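Local coordinates for protein 3',5'-cyclic-nucleotide phosphodiesterase 1 (Saccharomyces cerevisiae, PDB 4OJV) that is a zinc-binding phosphodiesterase of class II, an alpha/beta protein of the metallo-hydrolase clan that holds two zinc ions and is modelled here as a dimer, at residues 61-66 with 74-79; 325-330 with 335-340; 103-106 with 112-115. All blocks are in the same frame, centred on the assembly; numbering follows the deposited sequence.

Interaction 1: residues 61-66 with 74-79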
loop_
_atom_site.group_PDB
_atom_site.type_symbol
_atom_site.label_atom_id
_atom_site.label_comp_id
_atom_site.label_asym_id
_atom_site.label_seq_id
_atom_site.Cartn_x
_atom_site.Cartn_y
_atom_site.Cartn_z
ATOM N N ASP A 61 -10.961 12.723 -26.029
ATOM C CA ASP A 61 -9.490 12.743 -25.785
ATOM C C ASP A 61 -8.841 11.395 -26.087
ATOM O O ASP A 61 -9.483 10.346 -25.989
ATOM C CB ASP A 61 -9.188 13.163 -24.341
ATOM C CG ASP A 61 -9.501 14.627 -24.078
ATOM O OD1 ASP A 61 -10.655 15.049 -24.312
ATOM O OD2 ASP A 61 -8.592 15.354 -23.625
ATOM N N ASP A 62 -7.561 11.438 -26.451
ATOM C CA ASP A 62 -6.784 10.237 -26.750
ATOM C C ASP A 62 -6.141 9.691 -25.472
ATOM O O ASP A 62 -4.919 9.632 -25.337
ATOM C CB ASP A 62 -5.730 10.543 -27.821
ATOM C CG ASP A 62 -6.336 11.080 -29.110
ATOM O OD1 ASP A 62 -7.547 10.867 -29.350
ATOM O OD2 ASP A 62 -5.595 11.717 -29.889
ATOM N N GLU A 63 -6.981 9.279 -24.532
ATOM C CA GLU A 63 -6.508 8.899 -23.211
ATOM C C GLU A 63 -5.615 7.647 -23.208
ATOM O O GLU A 63 -5.956 6.638 -23.817
ATOM C CB GLU A 63 -7.702 8.692 -22.294
ATOM C CG GLU A 63 -7.316 8.618 -20.840
ATOM C CD GLU A 63 -8.469 8.205 -19.960
ATOM O OE1 GLU A 63 -9.644 8.423 -20.335
ATOM O OE2 GLU A 63 -8.180 7.665 -18.892
ATOM N N LEU A 64 -4.479 7.740 -22.523
ATOM C CA LEU A 64 -3.582 6.602 -22.319
ATOM C C LEU A 64 -3.575 6.238 -20.851
ATOM O O LEU A 64 -3.611 7.118 -19.989
ATOM C CB LEU A 64 -2.151 6.937 -22.755
ATOM C CG LEU A 64 -1.902 7.346 -24.207
ATOM C CD1 LEU A 64 -0.463 7.801 -24.394
ATOM C CD2 LEU A 64 -2.230 6.202 -25.151
ATOM N N VAL A 65 -3.524 4.937 -20.572
ATOM C CA VAL A 65 -3.486 4.453 -19.191
ATOM C C VAL A 65 -2.187 3.686 -18.926
ATOM O O VAL A 65 -1.589 3.132 -19.846
ATOM C CB VAL A 65 -4.714 3.574 -18.832
ATOM C CG1 VAL A 65 -6.015 4.344 -19.017
ATOM C CG2 VAL A 65 -4.742 2.289 -19.649
ATOM N N PRO A 66 -1.742 3.627 -17.661
ATOM C CA PRO A 66 -0.513 2.864 -17.391
ATOM C C PRO A 66 -0.629 1.387 -17.765
ATOM O O PRO A 66 -1.715 0.802 -17.630
ATOM C CB PRO A 66 -0.336 3.007 -15.877
ATOM C CG PRO A 66 -1.043 4.280 -15.544
ATOM C CD PRO A 66 -2.235 4.318 -16.455
ATOM N N GLU A 74 -0.934 2.718 -22.595
ATOM C CA GLU A 74 -1.761 2.156 -23.662
ATOM C C GLU A 74 -3.087 2.876 -23.803
ATOM O O GLU A 74 -3.659 3.315 -22.809
ATOM C CB GLU A 74 -2.054 0.677 -23.402
ATOM C CG GLU A 74 -0.861 -0.248 -23.529
ATOM C CD GLU A 74 -0.417 -0.487 -24.956
ATOM O OE1 GLU A 74 -1.045 0.048 -25.895
ATOM O OE2 GLU A 74 0.574 -1.215 -25.117
ATOM N N PRO A 75 -3.610 2.960 -25.035
ATOM C CA PRO A 75 -4.943 3.520 -25.256
ATOM C C PRO A 75 -6.011 2.884 -24.366
ATOM O O PRO A 75 -6.126 1.657 -24.291
ATOM C CB PRO A 75 -5.199 3.217 -26.735
ATOM C CG PRO A 75 -3.836 3.277 -27.344
ATOM C CD PRO A 75 -2.925 2.659 -26.312
ATOM N N ILE A 76 -6.801 3.734 -23.713
ATOM C CA ILE A 76 -7.852 3.270 -22.814
ATOM C C ILE A 76 -8.823 2.297 -23.488
ATOM O O ILE A 76 -9.229 1.290 -22.904
ATOM C CB ILE A 76 -8.621 4.454 -22.173
ATOM C CG1 ILE A 76 -9.621 3.929 -21.137
ATOM C CG2 ILE A 76 -9.314 5.321 -23.225
ATOM C CD1 ILE A 76 -10.358 4.999 -20.368
ATOM N N GLU A 77 -9.174 2.579 -24.738
ATOM C CA GLU A 77 -10.209 1.810 -25.415
ATOM C C GLU A 77 -9.835 0.344 -25.628
ATOM O O GLU A 77 -10.712 -0.504 -25.786
ATOM C CB GLU A 77 -10.643 2.481 -26.733
ATOM C CG GLU A 77 -9.573 2.569 -27.817
ATOM C CD GLU A 77 -8.733 3.836 -27.761
ATOM O OE1 GLU A 77 -8.674 4.529 -26.722
ATOM O OE2 GLU A 77 -8.112 4.153 -28.797
ATOM N N PHE A 78 -8.536 0.038 -25.585
ATOM C CA PHE A 78 -8.081 -1.342 -25.727
ATOM C C PHE A 78 -8.559 -2.243 -24.581
ATOM O O PHE A 78 -8.623 -3.463 -24.736
ATOM C CB PHE A 78 -6.551 -1.424 -25.808
ATOM C CG PHE A 78 -5.940 -0.814 -27.061
ATOM C CD1 PHE A 78 -6.716 -0.349 -28.132
ATOM C CD2 PHE A 78 -4.557 -0.725 -27.167
ATOM C CE1 PHE A 78 -6.112 0.198 -29.265
ATOM C CE2 PHE A 78 -3.953 -0.185 -28.298
ATOM C CZ PHE A 78 -4.734 0.277 -29.340
ATOM N N PHE A 79 -8.887 -1.645 -23.435
ATOM C CA PHE A 79 -9.179 -2.405 -22.215
ATOM C C PHE A 79 -10.666 -2.572 -21.941
ATOM O O PHE A 79 -11.039 -3.259 -20.987
ATOM C CB PHE A 79 -8.534 -1.727 -20.999
ATOM C CG PHE A 79 -7.041 -1.675 -21.057
ATOM C CD1 PHE A 79 -6.391 -0.617 -21.686
ATOM C CD2 PHE A 79 -6.274 -2.687 -20.494
ATOM C CE1 PHE A 79 -5.007 -0.579 -21.752
ATOM C CE2 PHE A 79 -4.890 -2.652 -20.549
ATOM C CZ PHE A 79 -4.257 -1.588 -21.173
#
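L64 faces P75 as an antiparallel, non-hydrogen-bonded pair, their CA atoms 4.5 Å apart, and beside it V65 and E74 form the hydrogen-bonded pair of this two-stranded hairpin. V65 N donates to E74 O at 2.8 Å, nearly straight at 170°, while E74 N returns the bond to V65 O. Two residues beyond E74, past P75, I76 N donates to E63 O at 3.0 Å. Having no N-H, proline fits the position between these bonds, where none is asked of it.

Side chains pack on both faces of the ladder. On that of L64 and P75, L64 CD2 lies 3.8 Å from P75 CD. On the other, V65 CG2 comes within 3.6 Å of F79 CE1, meeting the ring obliquely and from the opposite direction, and the V65 and I76 side chains cross at about a right angle, CG1 against I76 CB. With CG anti to the backbone N (chi1 -166°), the extended chain of E63 slants across I76, whose CD1 touches E63 OE1 at 3.5 Å; OE2 is hydrogen-bonded to H365. The hairpin thus illustrates a division of labour: backbone bonds fix the pairing, apolar side chains pack on the flanks, and the E63 carboxylate, beside a hydrocarbon, turns to an imidazole for its polar partner.

Interaction 2: residues 325-330 with 335-340. With ZN (zinc ion), chain E; SO4 (sulfate ion), chain B.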
loop_
_atom_site.group_PDB
_atom_site.type_symbol
_atom_site.label_atom_id
_atom_site.label_comp_id
_atom_site.label_asym_id
_atom_site.label_seq_id
_atom_site.Cartn_x
_atom_site.Cartn_y
_atom_site.Cartn_z
ATOM N N THR A 325 -11.698 -7.539 -12.585
ATOM C CA THR A 325 -10.872 -6.899 -11.574
ATOM C C THR A 325 -9.694 -7.785 -11.181
ATOM O O THR A 325 -9.609 -8.949 -11.576
ATOM C CB THR A 325 -11.717 -6.633 -10.316
ATOM O OG1 THR A 325 -12.124 -7.896 -9.774
ATOM C CG2 THR A 325 -12.949 -5.789 -10.661
ATOM N N HIS A 326 -8.785 -7.222 -10.387
ATOM C CA HIS A 326 -7.780 -8.009 -9.663
ATOM C C HIS A 326 -6.855 -8.770 -10.578
ATOM O O HIS A 326 -6.384 -9.848 -10.247
ATOM C CB HIS A 326 -8.485 -8.957 -8.677
ATOM C CG HIS A 326 -7.629 -9.420 -7.526
ATOM N ND1 HIS A 326 -6.823 -10.503 -7.605
ATOM C CD2 HIS A 326 -7.530 -8.954 -6.223
ATOM C CE1 HIS A 326 -6.212 -10.690 -6.427
ATOM N NE2 HIS A 326 -6.648 -9.755 -5.576
ATOM N N VAL A 327 -6.563 -8.212 -11.747
ATOM C CA VAL A 327 -5.602 -8.856 -12.637
ATOM C C VAL A 327 -4.201 -8.690 -12.046
ATOM O O VAL A 327 -3.807 -7.596 -11.636
ATOM C CB VAL A 327 -5.677 -8.306 -14.077
ATOM C CG1 VAL A 327 -4.599 -8.931 -14.955
ATOM C CG2 VAL A 327 -7.057 -8.569 -14.668
ATOM N N LYS A 328 -3.461 -9.792 -11.996
ATOM C CA LYS A 328 -2.114 -9.775 -11.442
ATOM C C LYS A 328 -1.079 -9.373 -12.482
ATOM O O LYS A 328 -1.245 -9.635 -13.682
ATOM C CB LYS A 328 -1.780 -11.156 -10.882
ATOM C CG LYS A 328 -2.555 -11.469 -9.611
ATOM C CD LYS A 328 -2.212 -12.837 -9.033
ATOM C CE LYS A 328 -2.936 -13.125 -7.721
ATOM N NZ LYS A 328 -2.564 -12.233 -6.581
ATOM N N SER A 329 0.005 -8.748 -12.032
ATOM C CA SER A 329 1.175 -8.594 -12.905
ATOM C C SER A 329 1.799 -9.958 -13.152
ATOM O O SER A 329 1.627 -10.908 -12.374
ATOM C CB SER A 329 2.246 -7.695 -12.291
ATOM O OG SER A 329 1.770 -6.400 -12.048
ATOM N N THR A 330 2.541 -10.050 -14.238
ATOM C CA THR A 330 3.267 -11.252 -14.574
ATOM C C THR A 330 4.438 -10.781 -15.426
ATOM O O THR A 330 4.329 -9.754 -16.096
ATOM C CB THR A 330 2.363 -12.271 -15.310
ATOM O OG1 THR A 330 3.118 -13.442 -15.624
ATOM C CG2 THR A 330 1.774 -11.690 -16.586
ATOM N N ASP A 335 0.644 -7.191 -21.733
ATOM C CA ASP A 335 -0.182 -6.837 -20.584
ATOM C C ASP A 335 -1.237 -7.926 -20.368
ATOM O O ASP A 335 -2.046 -8.198 -21.259
ATOM C CB ASP A 335 -0.827 -5.478 -20.874
ATOM C CG ASP A 335 -1.505 -4.840 -19.662
ATOM O OD1 ASP A 335 -2.171 -5.540 -18.868
ATOM O OD2 ASP A 335 -1.383 -3.600 -19.548
ATOM N N PRO A 336 -1.233 -8.571 -19.182
ATOM C CA PRO A 336 -2.168 -9.678 -18.986
ATOM C C PRO A 336 -3.623 -9.236 -18.998
ATOM O O PRO A 336 -4.491 -10.053 -19.255
ATOM C CB PRO A 336 -1.784 -10.231 -17.609
ATOM C CG PRO A 336 -1.113 -9.096 -16.921
ATOM C CD PRO A 336 -0.365 -8.374 -18.007
ATOM N N ARG A 337 -3.895 -7.958 -18.745
ATOM C CA ARG A 337 -5.270 -7.482 -18.845
ATOM C C ARG A 337 -5.778 -7.609 -20.283
ATOM O O ARG A 337 -6.942 -7.942 -20.504
ATOM C CB ARG A 337 -5.372 -6.037 -18.380
ATOM C CG ARG A 337 -5.060 -5.883 -16.897
ATOM C CD ARG A 337 -4.956 -4.433 -16.468
ATOM N NE ARG A 337 -3.891 -3.728 -17.179
ATOM C CZ ARG A 337 -3.690 -2.420 -17.105
ATOM N NH1 ARG A 337 -4.475 -1.673 -16.330
ATOM N NH2 ARG A 337 -2.713 -1.860 -17.807
ATOM N N LEU A 338 -4.899 -7.348 -21.251
ATOM C CA LEU A 338 -5.263 -7.474 -22.662
ATOM C C LEU A 338 -5.415 -8.942 -23.043
ATOM O O LEU A 338 -6.374 -9.314 -23.721
ATOM C CB LEU A 338 -4.244 -6.757 -23.551
ATOM C CG LEU A 338 -4.127 -5.240 -23.337
ATOM C CD1 LEU A 338 -3.009 -4.637 -24.178
ATOM C CD2 LEU A 338 -5.453 -4.542 -23.606
ATOM N N THR A 339 -4.475 -9.780 -22.601
ATOM C CA THR A 339 -4.559 -11.218 -22.847
ATOM C C THR A 339 -5.864 -11.793 -22.298
ATOM O O THR A 339 -6.601 -12.499 -22.993
ATOM C CB THR A 339 -3.355 -11.934 -22.222
ATOM O OG1 THR A 339 -2.154 -11.395 -22.782
ATOM C CG2 THR A 339 -3.421 -13.447 -22.430
ATOM N N ILE A 340 -6.152 -11.473 -21.040
ATOM C CA ILE A 340 -7.357 -11.956 -20.366
ATOM C C ILE A 340 -8.630 -11.469 -21.057
ATOM O O ILE A 340 -9.570 -12.244 -21.253
ATOM C CB ILE A 340 -7.322 -11.561 -18.869
ATOM C CG1 ILE A 340 -6.339 -12.472 -18.127
ATOM C CG2 ILE A 340 -8.705 -11.585 -18.233
ATOM C CD1 ILE A 340 -5.835 -11.906 -16.812
HETATM ZN ZN ZN E . -6.605 -10.082 -3.495
HETATM S S SO4 B . -4.358 -12.698 -3.415
HETATM O O1 SO4 B . -3.453 -12.079 -2.407
HETATM O O2 SO4 B . -3.547 -13.551 -4.334
HETATM O O3 SO4 B . -5.422 -13.508 -2.738
HETATM O O4 SO4 B . -4.954 -11.581 -4.192
HETATM O O HOH W 1 -6.089 -11.063 -1.812
#
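V327 and R337 meet where the loop after strand 321-325 passes the first turn of helix 336-350, and the side chain of R337 is a useful one to trace. Its CB leads to CG with chi1 at -65°, CG lying beside the backbone N, and CG is the atom that packs on V327 CG1 at 3.6 Å. At chi3 (-61°) the chain bends, turning the guanidinium back on D335. There NE donates to D335 OD1 at 3.0 Å and NH2 to D335 OD2 at 2.8 Å, a side-on salt bridge in which both acceptors use their syn lone pairs and lie within 5° of the guanidinium plane. NH2 has a second partner in P66 O, and OD2 another in S67. Since OD1 also takes R337 N, on its anti side, D335 is the N-cap of the helix as well as the anchor of the arginine.

Around this polar lock the contact is apolar. V327 CG1 reaches tip to tip toward I340 CD1 at 3.7 Å, and T330 CG2 slides past the P336 ring, whose CG also nears K328 O.

Neighbouring residues of the same loop turn to the metal site and its sulfate, which probably comes from the crystallisation liquor. H326 NE2 binds a zinc ion at 2.1 Å, in company with D132, H133 and D244, while S281 bonds ND1 and so helps fix the imidazole's rotation. K328 NZ holds sulfate O2 at 2.8 Å and G13 O besides. A metal-binding loop between a strand and the helix that follows it, packed on the helix through V327 and T330, is characteristic of the metallo-hydrolase active site.

Interaction 3: residues 103-106 with 112-115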
loop_
_atom_site.group_PDB
_atom_site.type_symbol
_atom_site.label_atom_id
_atom_site.label_comp_id
_atom_site.label_asym_id
_atom_site.label_seq_id
_atom_site.Cartn_x
_atom_site.Cartn_y
_atom_site.Cartn_z
ATOM N N GLU A 103 -15.780 29.719 -2.806
ATOM C CA GLU A 103 -14.493 30.242 -2.341
ATOM C C GLU A 103 -13.648 29.156 -1.680
ATOM O O GLU A 103 -12.455 29.026 -1.963
ATOM C CB GLU A 103 -14.703 31.393 -1.350
ATOM C CG GLU A 103 -15.549 32.547 -1.872
ATOM C CD GLU A 103 -15.862 33.578 -0.802
ATOM O OE1 GLU A 103 -14.923 34.047 -0.121
ATOM O OE2 GLU A 103 -17.051 33.928 -0.645
ATOM N N HIS A 104 -14.284 28.376 -0.807
ATOM C CA HIS A 104 -13.610 27.329 -0.042
ATOM C C HIS A 104 -12.955 26.300 -0.923
ATOM O O HIS A 104 -11.808 25.917 -0.682
ATOM C CB HIS A 104 -14.588 26.668 0.921
ATOM C CG HIS A 104 -13.941 25.696 1.875
ATOM N ND1 HIS A 104 -13.735 24.405 1.561
ATOM C CD2 HIS A 104 -13.457 25.870 3.170
ATOM C CE1 HIS A 104 -13.147 23.783 2.599
ATOM N NE2 HIS A 104 -12.979 24.681 3.584
ATOM N N PHE A 105 -13.675 25.853 -1.952
ATOM C CA PHE A 105 -13.158 24.872 -2.913
ATOM C C PHE A 105 -11.887 25.369 -3.598
ATOM O O PHE A 105 -10.921 24.619 -3.750
ATOM C CB PHE A 105 -14.230 24.535 -3.960
ATOM C CG PHE A 105 -13.763 23.593 -5.039
ATOM C CD1 PHE A 105 -13.595 22.237 -4.777
ATOM C CD2 PHE A 105 -13.507 24.060 -6.326
ATOM C CE1 PHE A 105 -13.174 21.366 -5.770
ATOM C CE2 PHE A 105 -13.085 23.193 -7.324
ATOM C CZ PHE A 105 -12.916 21.844 -7.046
ATOM N N GLU A 106 -11.903 26.638 -3.999
ATOM C CA GLU A 106 -10.783 27.250 -4.705
ATOM C C GLU A 106 -9.579 27.455 -3.800
ATOM O O GLU A 106 -8.436 27.319 -4.238
ATOM C CB GLU A 106 -11.209 28.584 -5.311
ATOM C CG GLU A 106 -12.308 28.450 -6.344
ATOM C CD GLU A 106 -12.539 29.723 -7.122
ATOM O OE1 GLU A 106 -13.264 29.661 -8.128
ATOM O OE2 GLU A 106 -12.002 30.782 -6.741
ATOM N N LYS A 112 -5.973 19.088 1.160
ATOM C CA LYS A 112 -7.189 19.404 1.891
ATOM C C LYS A 112 -8.427 18.815 1.219
ATOM O O LYS A 112 -9.296 18.251 1.896
ATOM C CB LYS A 112 -7.354 20.920 2.042
ATOM C CG LYS A 112 -8.574 21.357 2.843
ATOM C CD LYS A 112 -8.517 20.842 4.272
ATOM C CE LYS A 112 -9.582 21.480 5.145
ATOM N NZ LYS A 112 -9.559 20.909 6.521
ATOM N N LYS A 113 -8.498 18.934 -0.108
ATOM C CA LYS A 113 -9.615 18.345 -0.859
ATOM C C LYS A 113 -9.680 16.832 -0.644
ATOM O O LYS A 113 -10.762 16.254 -0.551
ATOM C CB LYS A 113 -9.484 18.634 -2.349
ATOM C CG LYS A 113 -9.675 20.087 -2.760
ATOM C CD LYS A 113 -9.677 20.183 -4.280
ATOM C CE LYS A 113 -9.817 21.609 -4.788
ATOM N NZ LYS A 113 -8.499 22.283 -4.942
ATOM N N THR A 114 -8.507 16.203 -0.572
ATOM C CA THR A 114 -8.404 14.763 -0.355
ATOM C C THR A 114 -8.981 14.377 1.007
ATOM O O THR A 114 -9.791 13.450 1.099
ATOM C CB THR A 114 -6.942 14.290 -0.477
ATOM O OG1 THR A 114 -6.441 14.622 -1.774
ATOM C CG2 THR A 114 -6.836 12.784 -0.286
ATOM N N TYR A 115 -8.550 15.066 2.062
ATOM C CA TYR A 115 -9.156 14.860 3.379
ATOM C C TYR A 115 -10.679 15.046 3.354
ATOM O O TYR A 115 -11.409 14.241 3.919
ATOM C CB TYR A 115 -8.545 15.790 4.431
ATOM C CG TYR A 115 -7.253 15.299 5.059
ATOM C CD1 TYR A 115 -7.276 14.461 6.172
ATOM C CD2 TYR A 115 -6.012 15.684 4.554
ATOM C CE1 TYR A 115 -6.093 14.015 6.762
ATOM C CE2 TYR A 115 -4.829 15.254 5.140
ATOM C CZ TYR A 115 -4.877 14.420 6.244
ATOM O OH TYR A 115 -3.692 13.998 6.811
#
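The side chains of F105 and K113 cross at about a right angle, the end of the lysine coming over one face of the ring. The CB of F105 leaves the backbone heading away from the 112-115 segment; CG anti to its own N (chi1 177°) then swings the ring back, so that its outer part meets the lysine. K113 CE sits 3.5 Å above the ring plane, offset toward the rim, and among the ring atoms lies nearest to F105 CE1, also at 3.5 Å. This is a CH-pi contact, CE being 3.9 Å from the ring centroid.

Beyond CE the chain, extended as far as that atom, bends at chi4 (89°). The turn keeps NZ over the same face, 15° off the ring normal but 5.0 Å from the centroid, giving a rather long cation-pi interaction. It also takes the ammonium group to a firmer partner, A108 O, which accepts its hydrogen bond. F105 O stands near too, 3.4 Å from CE. Carbonyls gathered where helix 102-107 ends would probably favour the lysine's positive charge, so the ring and the backbone appear to act on it together.

The aliphatic chain of K113 touches L51 of helix 44-53, and F105 packs on L98 and K99, which extends this surface contact to the neighbouring parts of the chain. Further along the second helix, Y115 is turned to another copy of the protein. What results is a pair of short consecutive helices joined by a tight connection, with a lysine-aromatic CH-pi and cation-pi contact linking them at the periphery of an alpha/beta fold.

How the interactions relate
From the N terminus the three contacts follow one another without nesting or crossing. Interaction 1 closes the short loop of the 64-66/73-75 hairpin; interaction 3 closes the connection between helices 102-107 and 110-119; interaction 2, much later, closes the turn between the metal-binding loop and helix 336-350. Distant in sequence, interactions 1 and 2 nevertheless touch, the ring of F79 packing on R337 and L338, so the hairpin is tied to the start of that helix. Interaction 3 stands apart, its centre about 36 Å from that of interaction 2. The dimer brings these two together differently: Y115 OH makes a weak hydrogen bond to S329 O of the second subunit.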